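Local coordinates for protein putative pyridoxamine 5-phosphate-dependent dehydrase, WbdK (Escherichia coli O55:H7, PDB 2GMU) that removes the C3'-hydroxyl group of GDP-4-keto-6-deoxy-D-mannose with a vitamin B6 cofactor, a step in making the O-antigen sugar L-colitose, at residues L158-C163 against G176-M181; V53-G58 against Y249-L254; V88-T93 against P334-N339. All blocks are in the same frame, centred on the assembly; numbering follows the deposited sequence.

Contact 1: L158-C163 against G176-M181. With PDG (N-({3-hydroxy-2-methyl-5-[(phosphonooxy)methyl]pyridin-4-yl}methyl)-D-glutamic acid), chain D.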
loop_
_atom_site.group_PDB
_atom_site.type_symbol
_atom_site.label_atom_id
_atom_site.label_comp_id
_atom_site.label_asym_id
_atom_site.label_seq_id
_atom_site.Cartn_x
_atom_site.Cartn_y
_atom_site.Cartn_z
ATOM N N LEU A 158 18.402 0.234 -15.946
ATOM C CA LEU A 158 18.211 -1.172 -15.663
ATOM C C LEU A 158 17.540 -1.341 -14.309
ATOM O O LEU A 158 18.019 -0.840 -13.291
ATOM C CB LEU A 158 19.524 -1.966 -15.660
ATOM C CG LEU A 158 19.295 -3.418 -15.239
ATOM C CD1 LEU A 158 18.633 -4.182 -16.381
ATOM C CD2 LEU A 158 20.615 -4.090 -14.865
ATOM N N LEU A 159 16.432 -2.061 -14.312
ATOM C CA LEU A 159 15.707 -2.324 -13.090
ATOM C C LEU A 159 15.511 -3.820 -12.910
ATOM O O LEU A 159 15.540 -4.594 -13.879
ATOM C CB LEU A 159 14.345 -1.602 -13.074
ATOM C CG LEU A 159 14.476 -0.084 -13.204
ATOM C CD1 LEU A 159 13.103 0.545 -13.375
ATOM C CD2 LEU A 159 15.137 0.510 -11.961
ATOM N N GLU A 160 15.299 -4.214 -11.653
ATOM C CA GLU A 160 15.068 -5.613 -11.348
ATOM C C GLU A 160 13.899 -5.860 -10.406
ATOM O O GLU A 160 13.756 -5.212 -9.366
ATOM C CB GLU A 160 16.271 -6.282 -10.646
ATOM C CG GLU A 160 17.614 -6.276 -11.380
ATOM C CD GLU A 160 18.631 -7.031 -10.579
ATOM O OE1 GLU A 160 18.589 -8.238 -10.422
ATOM O OE2 GLU A 160 19.535 -6.256 -10.041
ATOM N N ASP A 161 13.090 -6.847 -10.767
ATOM C CA ASP A 161 12.026 -7.312 -9.907
ATOM C C ASP A 161 12.604 -8.619 -9.391
ATOM O O ASP A 161 12.638 -9.631 -10.114
ATOM C CB ASP A 161 10.681 -7.572 -10.608
ATOM C CG ASP A 161 9.649 -8.127 -9.663
ATOM O OD1 ASP A 161 9.937 -8.727 -8.628
ATOM O OD2 ASP A 161 8.416 -7.917 -10.081
ATOM N N ASN A 162 13.126 -8.569 -8.171
ATOM C CA ASN A 162 13.747 -9.740 -7.584
ATOM C C ASN A 162 12.880 -10.431 -6.545
ATOM O O ASN A 162 13.397 -11.105 -5.661
ATOM C CB ASN A 162 15.126 -9.402 -6.988
ATOM C CG ASN A 162 16.016 -10.614 -6.820
ATOM O OD1 ASN A 162 16.189 -11.402 -7.751
ATOM N ND2 ASN A 162 16.564 -10.765 -5.627
ATOM N N CYS A 163 11.566 -10.286 -6.680
ATOM C CA CYS A 163 10.604 -10.883 -5.770
ATOM C C CYS A 163 10.608 -12.401 -5.670
ATOM O O CYS A 163 10.117 -12.946 -4.692
ATOM C CB CYS A 163 9.180 -10.327 -5.960
ATOM S SG CYS A 163 9.133 -8.586 -5.450
ATOM N N GLY A 176 19.323 -8.459 -7.649
ATOM C CA GLY A 176 18.614 -7.348 -7.035
ATOM C C GLY A 176 19.494 -6.114 -6.930
ATOM O O GLY A 176 19.001 -4.990 -6.790
ATOM N N THR A 177 20.804 -6.340 -7.002
ATOM C CA THR A 177 21.780 -5.277 -6.892
ATOM C C THR A 177 22.393 -4.930 -8.217
ATOM O O THR A 177 23.290 -4.109 -8.283
ATOM C CB THR A 177 22.894 -5.637 -5.904
ATOM O OG1 THR A 177 23.669 -6.654 -6.487
ATOM C CG2 THR A 177 22.260 -6.166 -4.625
ATOM N N PHE A 178 21.902 -5.548 -9.275
ATOM C CA PHE A 178 22.427 -5.237 -10.592
ATOM C C PHE A 178 21.794 -3.978 -11.156
ATOM O O PHE A 178 22.473 -3.129 -11.716
ATOM C CB PHE A 178 22.239 -6.383 -11.600
ATOM C CG PHE A 178 23.130 -7.547 -11.281
ATOM C CD1 PHE A 178 22.731 -8.518 -10.363
ATOM C CD2 PHE A 178 24.390 -7.675 -11.871
ATOM C CE1 PHE A 178 23.559 -9.602 -10.054
ATOM C CE2 PHE A 178 25.227 -8.757 -11.577
ATOM C CZ PHE A 178 24.811 -9.725 -10.662
ATOM N N GLY A 179 20.478 -3.860 -11.026
ATOM C CA GLY A 179 19.793 -2.691 -11.545
ATOM C C GLY A 179 19.889 -1.480 -10.621
ATOM O O GLY A 179 20.237 -1.586 -9.448
ATOM N N LEU A 180 19.566 -0.307 -11.151
ATOM C CA LEU A 180 19.598 0.899 -10.342
ATOM C C LEU A 180 18.862 0.650 -9.024
ATOM O O LEU A 180 19.229 1.132 -7.957
ATOM C CB LEU A 180 18.962 2.062 -11.118
ATOM C CG LEU A 180 18.695 3.292 -10.265
ATOM C CD1 LEU A 180 20.016 3.927 -9.828
ATOM C CD2 LEU A 180 17.853 4.272 -11.075
ATOM N N MET A 181 17.789 -0.121 -9.119
ATOM C CA MET A 181 17.006 -0.507 -7.969
ATOM C C MET A 181 16.652 -1.967 -8.157
ATOM O O MET A 181 16.648 -2.471 -9.286
ATOM C CB MET A 181 15.704 0.297 -7.790
ATOM C CG MET A 181 15.863 1.658 -7.129
ATOM S SD MET A 181 14.300 2.581 -7.122
ATOM C CE MET A 181 14.316 3.326 -8.775
HETATM N N1 PDG D . 6.654 -9.460 -8.498
HETATM C C2 PDG D . 6.848 -10.732 -8.804
HETATM C C2A PDG D . 7.655 -11.112 -10.018
HETATM C C3 PDG D . 6.307 -11.722 -8.008
HETATM O O3 PDG D . 6.483 -13.036 -8.275
HETATM C C4 PDG D . 5.573 -11.350 -6.900
HETATM C C4A PDG D . 4.994 -12.472 -6.005
HETATM C C5 PDG D . 5.331 -9.997 -6.597
HETATM C C6 PDG D . 5.955 -9.081 -7.423
HETATM C C5A PDG D . 4.693 -9.711 -5.402
HETATM O OP4 PDG D . 5.126 -9.558 -4.128
HETATM P P PDG D . 3.918 -9.466 -3.084
HETATM O OP1 PDG D . 3.095 -10.693 -3.178
HETATM O OP2 PDG D . 4.619 -9.354 -1.630
HETATM O OP3 PDG D . 2.986 -8.160 -3.329
HETATM N NA PDG D . 3.625 -12.722 -6.353
HETATM C CAA PDG D . 2.814 -13.389 -5.452
HETATM C CBA PDG D . 1.335 -13.702 -5.746
HETATM C CGA PDG D . 0.770 -14.516 -4.560
HETATM C CDA PDG D . 0.142 -13.585 -3.494
HETATM O OE1 PDG D . 0.620 -12.411 -3.264
HETATM O OE2 PDG D . -0.866 -13.996 -2.821
HETATM C CA PDG D . 3.402 -13.831 -4.114
HETATM O OA PDG D . 3.869 -15.023 -3.987
HETATM O OXT PDG D . 3.407 -13.000 -3.135
#
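This contact belongs to the central sheet of a fold type I, aminotransferase-like domain: strand 157-161 meets the loop that leads into strand 181-185, with Glu160 and Leu158 reaching across to Gly176, Phe178, Gly179 and Leu180. Glu160 carries most of the chemistry. Its chain runs extended beyond CG, with CG anti to the carbonyl carbon (chi1 -59°), and this carries the buried carboxylate into the bend of the 176-179 backbone. Gly176 N donates to Glu160 OE1 at 2.9 Å, coming from above the carboxylate plane. Glu160 OE2 takes Gly179 N at 2.8 Å on its anti side, and a weaker, more bent bond from Phe178 N. Several backbone N-H groups thus converge on one carboxylate, which probably offsets its charge and holds the loop's shape; Asn136 gives Glu160 OE1 a further donor. OE2 also lies at the edge of the Phe178 ring, near its plane, while the ring itself stacks on Phe144.

Two main-chain bonds close the other end. Leu180 N reaches Leu158 O at 2.7 Å, and Glu160 N reaches Met181 O at 3.2 Å. Gly179 brings bare backbone against the strand, its CA 3.1 Å from Leu158 O and also against CG and CD2 of Leu158. On the far side of the strand, Leu159 CD2 touches the CB atoms of Leu180 and Met181.

The same strand delivers Asp161 to the cofactor adduct. As in other fold type I enzymes, an aspartate faces the pyridine nitrogen: Asp161 OD2 lies 2.8 Å from N1 of PDG. Its other oxygen, OD1, accepts Cys163 N at 3.0 Å in an Asx turn, Cys163 N lying nearly in line with the C-O bond.

Contact 2: V53-G58 against Y249-L254. With PDG (N-({3-hydroxy-2-methyl-5-[(phosphonooxy)methyl]pyridin-4-yl}methyl)-D-glutamic acid), chain D; PDG (N-({3-hydroxy-2-methyl-5-[(phosphonooxy)methyl]pyridin-4-yl}methyl)-D-glutamic acid), chain E.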
loop_
_atom_site.group_PDB
_atom_site.type_symbol
_atom_site.label_atom_id
_atom_site.label_comp_id
_atom_site.label_asym_id
_atom_site.label_seq_id
_atom_site.Cartn_x
_atom_site.Cartn_y
_atom_site.Cartn_z
ATOM N N VAL A 53 14.934 -0.179 1.701
ATOM C CA VAL A 53 13.724 0.455 2.198
ATOM C C VAL A 53 12.646 -0.604 2.256
ATOM O O VAL A 53 12.294 -1.215 1.235
ATOM C CB VAL A 53 13.286 1.673 1.379
ATOM C CG1 VAL A 53 11.891 2.164 1.765
ATOM C CG2 VAL A 53 14.285 2.818 1.522
ATOM N N MET A 54 12.178 -0.869 3.468
ATOM C CA MET A 54 11.151 -1.864 3.661
ATOM C C MET A 54 9.784 -1.243 3.397
ATOM O O MET A 54 9.481 -0.116 3.818
ATOM C CB MET A 54 11.260 -2.576 5.026
ATOM C CG MET A 54 10.219 -3.668 5.261
ATOM S SD MET A 54 10.209 -4.345 6.955
ATOM C CE MET A 54 9.525 -6.001 6.666
ATOM N N VAL A 55 8.976 -1.981 2.643
ATOM C CA VAL A 55 7.649 -1.525 2.270
ATOM C C VAL A 55 6.617 -2.560 2.655
ATOM O O VAL A 55 6.970 -3.648 3.102
ATOM C CB VAL A 55 7.572 -1.005 0.824
ATOM C CG1 VAL A 55 8.554 0.145 0.672
ATOM C CG2 VAL A 55 7.916 -2.061 -0.226
ATOM N N SER A 56 5.345 -2.248 2.500
ATOM C CA SER A 56 4.311 -3.195 2.899
ATOM C C SER A 56 4.241 -4.532 2.145
ATOM O O SER A 56 3.727 -5.520 2.668
ATOM C CB SER A 56 2.955 -2.518 2.996
ATOM O OG SER A 56 2.674 -1.900 1.760
ATOM N N SER A 57 4.736 -4.578 0.907
ATOM C CA SER A 57 4.723 -5.792 0.101
ATOM C C SER A 57 5.677 -5.645 -1.066
ATOM O O SER A 57 6.158 -4.550 -1.367
ATOM C CB SER A 57 3.332 -6.105 -0.456
ATOM O OG SER A 57 2.867 -5.029 -1.265
ATOM N N GLY A 58 5.925 -6.761 -1.738
ATOM C CA GLY A 58 6.785 -6.708 -2.899
ATOM C C GLY A 58 6.111 -5.835 -3.941
ATOM O O GLY A 58 6.758 -5.065 -4.638
ATOM N N TYR A 249 2.708 7.874 -0.956
ATOM C CA TYR A 249 1.690 6.986 -0.426
ATOM C C TYR A 249 1.967 6.723 1.041
ATOM O O TYR A 249 2.830 7.326 1.669
ATOM C CB TYR A 249 1.906 5.613 -1.121
ATOM C CG TYR A 249 1.789 5.689 -2.629
ATOM C CD1 TYR A 249 2.898 5.945 -3.439
ATOM C CD2 TYR A 249 0.538 5.552 -3.234
ATOM C CE1 TYR A 249 2.760 6.027 -4.825
ATOM C CE2 TYR A 249 0.383 5.648 -4.617
ATOM C CZ TYR A 249 1.502 5.884 -5.417
ATOM O OH TYR A 249 1.350 5.972 -6.786
ATOM N N ASN A 250 1.226 5.773 1.568
ATOM C CA ASN A 250 1.445 5.268 2.905
ATOM C C ASN A 250 1.555 3.782 2.681
ATOM O O ASN A 250 0.536 3.103 2.554
ATOM C CB ASN A 250 0.415 5.574 4.013
ATOM C CG ASN A 250 0.697 4.772 5.288
ATOM O OD1 ASN A 250 1.757 4.140 5.428
ATOM N ND2 ASN A 250 -0.249 4.764 6.226
ATOM N N VAL A 251 2.789 3.305 2.565
ATOM C CA VAL A 251 3.007 1.891 2.347
ATOM C C VAL A 251 4.002 1.363 3.348
ATOM O O VAL A 251 4.812 0.480 3.066
ATOM C CB VAL A 251 3.379 1.519 0.917
ATOM C CG1 VAL A 251 2.232 1.874 -0.027
ATOM C CG2 VAL A 251 4.654 2.230 0.479
ATOM N N ARG A 252 3.919 1.939 4.536
ATOM C CA ARG A 252 4.814 1.536 5.590
ATOM C C ARG A 252 4.561 0.101 5.991
ATOM O O ARG A 252 3.430 -0.373 5.963
ATOM C CB ARG A 252 4.586 2.389 6.823
ATOM C CG ARG A 252 5.149 3.794 6.707
ATOM C CD ARG A 252 4.846 4.603 7.962
ATOM N NE ARG A 252 3.434 4.543 8.324
ATOM C CZ ARG A 252 2.764 5.528 8.916
ATOM N NH1 ARG A 252 3.337 6.681 9.248
ATOM N NH2 ARG A 252 1.476 5.349 9.180
ATOM N N PRO A 253 5.614 -0.581 6.396
ATOM C CA PRO A 253 5.435 -1.929 6.862
ATOM C C PRO A 253 5.167 -1.827 8.365
ATOM O O PRO A 253 5.393 -0.790 9.000
ATOM C CB PRO A 253 6.796 -2.605 6.689
ATOM C CG PRO A 253 7.807 -1.471 6.783
ATOM C CD PRO A 253 7.039 -0.179 6.529
ATOM N N LEU A 254 4.694 -2.910 8.946
ATOM C CA LEU A 254 4.446 -2.920 10.372
ATOM C C LEU A 254 5.735 -3.200 11.115
ATOM O O LEU A 254 6.603 -3.954 10.638
ATOM C CB LEU A 254 3.376 -3.959 10.748
ATOM C CG LEU A 254 1.982 -3.540 10.280
ATOM C CD1 LEU A 254 0.966 -4.597 10.687
ATOM C CD2 LEU A 254 1.603 -2.203 10.909
HETATM N N1 PDG D . 6.654 -9.460 -8.498
HETATM C C2 PDG D . 6.848 -10.732 -8.804
HETATM C C2A PDG D . 7.655 -11.112 -10.018
HETATM C C3 PDG D . 6.307 -11.722 -8.008
HETATM O O3 PDG D . 6.483 -13.036 -8.275
HETATM C C4 PDG D . 5.573 -11.350 -6.900
HETATM C C4A PDG D . 4.994 -12.472 -6.005
HETATM C C5 PDG D . 5.331 -9.997 -6.597
HETATM C C6 PDG D . 5.955 -9.081 -7.423
HETATM C C5A PDG D . 4.693 -9.711 -5.402
HETATM O OP4 PDG D . 5.126 -9.558 -4.128
HETATM P P PDG D . 3.918 -9.466 -3.084
HETATM O OP1 PDG D . 3.095 -10.693 -3.178
HETATM O OP2 PDG D . 4.619 -9.354 -1.630
HETATM O OP3 PDG D . 2.986 -8.160 -3.329
HETATM N NA PDG D . 3.625 -12.722 -6.353
HETATM C CAA PDG D . 2.814 -13.389 -5.452
HETATM C CBA PDG D . 1.335 -13.702 -5.746
HETATM C CGA PDG D . 0.770 -14.516 -4.560
HETATM C CDA PDG D . 0.142 -13.585 -3.494
HETATM O OE1 PDG D . 0.620 -12.411 -3.264
HETATM O OE2 PDG D . -0.866 -13.996 -2.821
HETATM C CA PDG D . 3.402 -13.831 -4.114
HETATM O OA PDG D . 3.869 -15.023 -3.987
HETATM O OXT PDG D . 3.407 -13.000 -3.135
HETATM N N1 PDG E . -6.923 11.326 5.403
HETATM C C2 PDG E . -7.035 12.171 6.426
HETATM C C2A PDG E . -7.910 13.390 6.332
HETATM C C3 PDG E . -6.344 11.931 7.600
HETATM O O3 PDG E . -6.418 12.760 8.663
HETATM C C4 PDG E . -5.566 10.805 7.693
HETATM C C4A PDG E . -4.838 10.547 9.020
HETATM C C5 PDG E . -5.422 9.924 6.613
HETATM C C6 PDG E . -6.162 10.215 5.476
HETATM C C5A PDG E . -4.688 8.747 6.852
HETATM O OP4 PDG E . -4.939 7.459 7.197
HETATM P P PDG E . -3.581 6.632 7.465
HETATM O OP1 PDG E . -2.771 7.246 8.528
HETATM O OP2 PDG E . -4.010 5.149 7.921
HETATM O OP3 PDG E . -2.708 6.545 6.107
HETATM N NA PDG E . -3.482 10.942 8.890
HETATM C CAA PDG E . -2.565 10.388 9.678
HETATM C CBA PDG E . -1.085 10.793 9.542
HETATM C CGA PDG E . -0.251 10.125 10.644
HETATM C CDA PDG E . 0.384 8.821 10.125
HETATM O OE1 PDG E . -0.270 8.044 9.340
HETATM O OE2 PDG E . 1.577 8.518 10.491
HETATM C CA PDG E . -3.008 9.339 10.720
HETATM O OA PDG E . -3.675 8.306 10.353
HETATM O OXT PDG E . -2.728 9.510 11.957
#
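The flat guanidinium of Arg252, a residue whose carbonyl O touches Ser56 CB across the contact, has a carboxylate oxygen of PDG (chain E) at its edge, near its plane. Arg252 NH1 donates to that oxygen, OE2, at 2.8 Å and nearly straight (170°), while NH2 reaches OE1; the chain bends at chi3 (-51°) before the guanidinium meets the carboxylate, and Glu196 of the second subunit forms a salt bridge with NE. The neighbouring amide of Asn250 works at both ends: OD1 accepts Arg252 N in an Asx turn, and ND2 donates to the phosphate oxygen OP3 of PDG (chain E) at 3.0 Å.

Behind these ligand-binding groups the loop leans on the 53-58 segment. Val251 O receives Ser56 N at 2.8 Å in a weak, bent bond, and Ser56 OG, hydrogen-bonded to Thr60 OG1, rests 3.6 Å from Val251 CB. Pro253 packs its ring across the extended Met54 chain, CG to CG at 3.6 Å. Beyond Ser56 the segment turns to the other active site, where Gly58 N donates to OP2 of PDG (chain D) at 2.9 Å.

Around this, strand 51-55 forms the edge of the sheet within this chain and runs into helix 58-71, which Ser57 N-caps; Val55 packs on that helix, Met54 and Pro253 meet Val36 of helix 34-47, and Leu254 stands at the N-cap position of helix 255-286.

Contact 3: V88-T93 against P334-N339. With PDG (N-({3-hydroxy-2-methyl-5-[(phosphonooxy)methyl]pyridin-4-yl}methyl)-D-glutamic acid), chain D.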
loop_
_atom_site.group_PDB
_atom_site.type_symbol
_atom_site.label_atom_id
_atom_site.label_comp_id
_atom_site.label_asym_id
_atom_site.label_seq_id
_atom_site.Cartn_x
_atom_site.Cartn_y
_atom_site.Cartn_z
ATOM N N VAL A 88 6.467 -12.905 -19.136
ATOM C CA VAL A 88 6.076 -13.719 -18.012
ATOM C C VAL A 88 6.574 -13.106 -16.722
ATOM O O VAL A 88 7.763 -12.806 -16.592
ATOM C CB VAL A 88 6.539 -15.158 -18.180
ATOM C CG1 VAL A 88 6.092 -15.983 -16.983
ATOM C CG2 VAL A 88 5.942 -15.708 -19.471
ATOM N N SER A 89 5.622 -12.894 -15.811
ATOM C CA SER A 89 5.885 -12.319 -14.505
ATOM C C SER A 89 4.591 -12.086 -13.722
ATOM O O SER A 89 3.480 -12.229 -14.232
ATOM C CB SER A 89 6.722 -11.040 -14.617
ATOM O OG SER A 89 6.914 -10.483 -13.330
ATOM N N TRP A 90 4.730 -11.685 -12.472
ATOM C CA TRP A 90 3.571 -11.387 -11.659
ATOM C C TRP A 90 2.871 -10.107 -12.165
ATOM O O TRP A 90 3.481 -9.238 -12.784
ATOM C CB TRP A 90 3.911 -11.365 -10.155
ATOM C CG TRP A 90 2.688 -11.239 -9.293
ATOM C CD1 TRP A 90 2.330 -10.164 -8.539
ATOM C CD2 TRP A 90 1.672 -12.228 -9.101
ATOM N NE1 TRP A 90 1.153 -10.417 -7.878
ATOM C CE2 TRP A 90 0.712 -11.672 -8.217
ATOM C CE3 TRP A 90 1.476 -13.522 -9.593
ATOM C CZ2 TRP A 90 -0.441 -12.372 -7.846
ATOM C CZ3 TRP A 90 0.346 -14.220 -9.206
ATOM C CH2 TRP A 90 -0.602 -13.652 -8.346
ATOM N N SER A 91 1.574 -9.996 -11.923
ATOM C CA SER A 91 0.828 -8.835 -12.401
ATOM C C SER A 91 1.287 -7.492 -11.867
ATOM O O SER A 91 1.150 -6.472 -12.551
ATOM C CB SER A 91 -0.665 -8.977 -12.216
ATOM O OG SER A 91 -0.949 -8.953 -10.830
ATOM N N THR A 92 1.813 -7.494 -10.640
ATOM C CA THR A 92 2.277 -6.266 -10.005
ATOM C C THR A 92 3.605 -5.758 -10.535
ATOM O O THR A 92 4.108 -4.689 -10.181
ATOM C CB THR A 92 2.128 -6.201 -8.477
ATOM O OG1 THR A 92 2.794 -7.296 -7.865
ATOM C CG2 THR A 92 0.636 -6.155 -8.131
ATOM N N THR A 93 4.175 -6.543 -11.422
ATOM C CA THR A 93 5.378 -6.101 -12.057
ATOM C C THR A 93 4.968 -5.053 -13.106
ATOM O O THR A 93 5.666 -4.074 -13.371
ATOM C CB THR A 93 6.043 -7.290 -12.768
ATOM O OG1 THR A 93 6.392 -8.281 -11.840
ATOM C CG2 THR A 93 7.257 -6.817 -13.552
ATOM N N PRO A 334 0.581 -23.021 -12.234
ATOM C CA PRO A 334 1.107 -22.539 -13.476
ATOM C C PRO A 334 2.419 -21.872 -13.182
ATOM O O PRO A 334 2.727 -21.536 -12.048
ATOM C CB PRO A 334 0.122 -21.501 -14.013
ATOM C CG PRO A 334 -1.100 -21.533 -13.104
ATOM C CD PRO A 334 -0.810 -22.547 -12.017
ATOM N N ILE A 335 3.208 -21.702 -14.208
ATOM C CA ILE A 335 4.462 -21.042 -13.988
ATOM C C ILE A 335 4.142 -19.584 -13.774
ATOM O O ILE A 335 3.886 -18.846 -14.719
ATOM C CB ILE A 335 5.410 -21.273 -15.142
ATOM C CG1 ILE A 335 5.784 -22.762 -15.121
ATOM C CG2 ILE A 335 6.630 -20.365 -14.952
ATOM C CD1 ILE A 335 6.399 -23.300 -16.412
ATOM N N VAL A 336 4.113 -19.185 -12.514
ATOM C CA VAL A 336 3.752 -17.815 -12.224
ATOM C C VAL A 336 2.327 -17.623 -12.775
ATOM O O VAL A 336 1.438 -18.407 -12.443
ATOM C CB VAL A 336 4.812 -16.772 -12.658
ATOM C CG1 VAL A 336 4.700 -15.475 -11.866
ATOM C CG2 VAL A 336 6.231 -17.288 -12.467
ATOM N N THR A 337 2.117 -16.627 -13.636
ATOM C CA THR A 337 0.826 -16.299 -14.234
ATOM C C THR A 337 0.646 -16.838 -15.647
ATOM O O THR A 337 -0.446 -16.767 -16.218
ATOM C CB THR A 337 0.685 -14.762 -14.328
ATOM O OG1 THR A 337 1.537 -14.243 -15.351
ATOM C CG2 THR A 337 1.007 -14.128 -12.979
ATOM N N GLY A 338 1.732 -17.344 -16.221
ATOM C CA GLY A 338 1.715 -17.839 -17.582
ATOM C C GLY A 338 1.954 -16.644 -18.494
ATOM O O GLY A 338 2.604 -15.659 -18.117
ATOM N N ASN A 339 1.416 -16.706 -19.695
ATOM C CA ASN A 339 1.606 -15.596 -20.600
ATOM C C ASN A 339 0.704 -14.431 -20.210
ATOM O O ASN A 339 -0.501 -14.461 -20.418
ATOM C CB ASN A 339 1.428 -16.053 -22.054
ATOM C CG ASN A 339 1.392 -14.903 -23.006
ATOM O OD1 ASN A 339 2.049 -13.892 -22.775
ATOM N ND2 ASN A 339 0.599 -15.052 -24.061
HETATM N N1 PDG D . 6.654 -9.460 -8.498
HETATM C C2 PDG D . 6.848 -10.732 -8.804
HETATM C C2A PDG D . 7.655 -11.112 -10.018
HETATM C C3 PDG D . 6.307 -11.722 -8.008
HETATM O O3 PDG D . 6.483 -13.036 -8.275
HETATM C C4 PDG D . 5.573 -11.350 -6.900
HETATM C C4A PDG D . 4.994 -12.472 -6.005
HETATM C C5 PDG D . 5.331 -9.997 -6.597
HETATM C C6 PDG D . 5.955 -9.081 -7.423
HETATM C C5A PDG D . 4.693 -9.711 -5.402
HETATM O OP4 PDG D . 5.126 -9.558 -4.128
HETATM P P PDG D . 3.918 -9.466 -3.084
HETATM O OP1 PDG D . 3.095 -10.693 -3.178
HETATM O OP2 PDG D . 4.619 -9.354 -1.630
HETATM O OP3 PDG D . 2.986 -8.160 -3.329
HETATM N NA PDG D . 3.625 -12.722 -6.353
HETATM C CAA PDG D . 2.814 -13.389 -5.452
HETATM C CBA PDG D . 1.335 -13.702 -5.746
HETATM C CGA PDG D . 0.770 -14.516 -4.560
HETATM C CDA PDG D . 0.142 -13.585 -3.494
HETATM O OE1 PDG D . 0.620 -12.411 -3.264
HETATM O OE2 PDG D . -0.866 -13.996 -2.821
HETATM C CA PDG D . 3.402 -13.831 -4.114
HETATM O OA PDG D . 3.869 -15.023 -3.987
HETATM O OXT PDG D . 3.407 -13.000 -3.135
#
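The cofactor pocket is walled here by the loop at the start of helix 91-99, and the tight turn at Val336 and Thr337 packs against that loop at Ser89 and Trp90. The turn is of type II', running from Ile335 to Gly338 and closed by Gly338 N on Ile335 O at 3.0 Å. Val336 takes the positive phi (60°) that such a turn needs at its second position, and its CB points toward the pocket loop.

Thr337 makes the one polar link. Its OG1 donates to Ser89 O at 3.0 Å, from a position tilted well off the carbonyl plane. With OG1 set between the backbone N and the carbonyl carbon (chi1 72°), the methyl is turned to the benzene part of the indole, Thr337 CG2 lying obliquely to it, 3.5 Å from Trp90 CE3, and the two side chains cross at about a right angle. Val336 CG1 comes in at the edge of the indole, near its plane, and also rests on the Ser89-Trp90 peptide, 3.8 Å from Trp90 N. Farther along, both methyls of Val88 straddle Gly338 O, the nearer being CG2 at 3.6 Å.

Trp90 is held between protein and ligand. Ser91 OG, which is bonded to His217 O of the second subunit, lies over one indole face, and CBA of the PDG glutamate arm presses on the opposite face toward the rim. Phe244 of the second subunit adds an edge-to-face ring contact. Trp90 CB sits over the pyridine ring, 3.2 Å from C3 of PDG, and Ser89 OG approaches the ring methyl C2A at 3.5 Å. An aromatic residue set over the pyridine ring in this way is typical of the cofactor site of fold type I vitamin B6 enzymes.

Overall arrangement
All three contacts are buried and all border the chain D adduct. Contact 1 works from the sheet, contact 3 from a loop beside it; they put Cys163 and Trp90 over opposite faces of the pyridine ring, and Asp161 OD2 and Thr93 OG1 join them at 2.7 Å, probably by a hydrogen bond. Contact 2 shares the sheet of contact 1 and touches it through Gly58 and Cys163, but also reaches the adduct in chain E, so it spans both active sites of the dimer. Chemistry follows place: backbone donors around a carboxylate in contact 1; apolar packing and a weak backbone bond in contact 2, whose outer ends bind ligand anions; aromatic and methyl packing with one hydroxyl bond in contact 3.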